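Local coordinates for putative hemin storage protein (Bordetella bronchiseptica, PDB 6AU1) that cleaves deacetylated poly-beta-1,6-N-acetylglucosamine through the glycoside hydrolase domain that this chain represents, and can thereby disrupt bacterial biofilms, at residues A149-F154 / V220-Q224. Sequence-based numbering, arbitrary orientation.
Sequences AKAAHF and VSGYQ
The amide nitrogen of Gln224 is held by two backbone carbonyls where helix 135-151 gives way to a loop. Gln224 NE2 donates to Ala152 O at 2.8 Å, in that carbonyl's plane though tilted from the plane of the Gln224 amide, and more weakly to Ala149 O at 2.9 Å, where the N-H is bent to 120°. The other end of the same amide accepts: Phe154 N reaches Gln224 OE1 at 3.1 Å along a nearly straight N-H, though from above the carbonyl plane. Glutamine suits the place because one flat group can both donate and accept, and so serves two carbonyls and an N-H of the turning chain at once; the bonds at its two ends, one of them weak, help to fix the rotation of the amide. A bend at chi2 (-73°) folds the chain back toward the loop. There the amide stacks on one face of the Phe154 ring, the two planes 13° apart. Farther along the ring, Val220 CG1 packs obliquely against Phe154 CE2 at 3.8 Å.

The small methyl of Ala149 lets the helices come close, its CB lying 3.5 Å from Tyr223 CB. At the exposed edge of the contact the extended aliphatic chain of Lys150 runs beside the tyrosine ring, with Lys150 CG 3.5 Å from Tyr223 CE1, although Tyr223 is poorly ordered. Tyr223 OH also makes a weak hydrogen bond to Glu146.

In this TIM-barrel-type domain the contact joins the C-terminal ends of helices 135-151 and 195-223, shortly before strands 156-159 and 230-235, which pair in parallel. His153 stacks on Trp80 of helix 75-86, which flanks the loop.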
# COMPACT_ATOMS: atom_id res chain seq x y z
N ALA A 149 4.98 7.29 -14.43
CA ALA A 149 4.79 6.47 -15.62
C ALA A 149 5.76 6.87 -16.73
O ALA A 149 6.20 6.03 -17.52
CB ALA A 149 3.35 6.58 -16.11
N LYS A 150 6.11 8.15 -16.78
CA LYS A 150 7.10 8.66 -17.73
C LYS A 150 8.52 8.25 -17.37
O LYS A 150 9.37 8.09 -18.23
CB LYS A 150 7.03 10.19 -17.80
CG LYS A 150 5.76 10.78 -18.38
CD LYS A 150 5.76 12.30 -18.17
CE LYS A 150 4.73 13.01 -19.02
NZ LYS A 150 4.76 14.48 -18.82
N ALA A 151 8.77 8.09 -16.07
CA ALA A 151 10.14 7.95 -15.57
C ALA A 151 10.64 6.52 -15.57
O ALA A 151 11.85 6.28 -15.51
CB ALA A 151 10.24 8.53 -14.15
N ALA A 152 9.73 5.56 -15.60
CA ALA A 152 10.13 4.18 -15.38
C ALA A 152 9.21 3.19 -16.07
O ALA A 152 8.08 3.52 -16.41
CB ALA A 152 10.18 3.89 -13.88
N HIS A 153 9.71 1.98 -16.25
CA HIS A 153 8.95 0.89 -16.82
C HIS A 153 8.65 -0.13 -15.73
O HIS A 153 9.56 -0.60 -15.05
CB HIS A 153 9.74 0.24 -17.96
CG HIS A 153 9.03 -0.90 -18.61
ND1 HIS A 153 9.34 -2.22 -18.34
CD2 HIS A 153 8.02 -0.93 -19.51
CE1 HIS A 153 8.55 -3.01 -19.06
NE2 HIS A 153 7.74 -2.25 -19.77
N PHE A 154 7.38 -0.47 -15.56
CA PHE A 154 6.99 -1.42 -14.51
C PHE A 154 5.70 -2.12 -14.91
O PHE A 154 5.07 -1.76 -15.90
CB PHE A 154 6.84 -0.73 -13.16
CG PHE A 154 6.05 0.54 -13.21
CD1 PHE A 154 6.68 1.75 -13.48
CD2 PHE A 154 4.68 0.53 -13.00
CE1 PHE A 154 5.94 2.93 -13.54
CE2 PHE A 154 3.95 1.69 -13.06
CZ PHE A 154 4.58 2.90 -13.32
N VAL A 220 -1.65 6.06 -15.56
CA VAL A 220 -0.41 5.29 -15.71
C VAL A 220 -0.48 4.34 -16.90
O VAL A 220 0.46 4.25 -17.68
CB VAL A 220 -0.10 4.50 -14.43
CG1 VAL A 220 1.07 3.53 -14.64
CG2 VAL A 220 0.21 5.46 -13.30
N SER A 221 -1.62 3.66 -17.05
CA SER A 221 -1.76 2.68 -18.13
C SER A 221 -1.67 3.33 -19.50
O SER A 221 -1.18 2.73 -20.46
CB SER A 221 -3.09 1.93 -17.99
OG SER A 221 -4.16 2.75 -18.40
N GLY A 222 -2.15 4.57 -19.60
CA GLY A 222 -2.06 5.32 -20.83
C GLY A 222 -0.61 5.59 -21.20
O GLY A 222 -0.24 5.56 -22.38
N TYR A 223 0.21 5.86 -20.19
CA TYR A 223 1.60 6.22 -20.40
C TYR A 223 2.54 5.03 -20.48
O TYR A 223 3.60 5.10 -21.11
CB TYR A 223 2.08 7.14 -19.28
CG TYR A 223 2.09 8.58 -19.70
CD1 TYR A 223 3.20 9.12 -20.33
CD2 TYR A 223 0.99 9.39 -19.48
CE1 TYR A 223 3.21 10.44 -20.72
CE2 TYR A 223 0.99 10.70 -19.87
CZ TYR A 223 2.10 11.23 -20.48
OH TYR A 223 2.11 12.55 -20.87
N GLN A 224 2.17 3.93 -19.84
CA GLN A 224 2.95 2.70 -19.96
C GLN A 224 2.60 2.01 -21.26
O GLN A 224 3.19 0.99 -21.61
CB GLN A 224 2.69 1.77 -18.77
CG GLN A 224 3.29 2.27 -17.46
CD GLN A 224 4.80 2.13 -17.42
OE1 GLN A 224 5.33 1.02 -17.41
NE2 GLN A 224 5.49 3.26 -17.41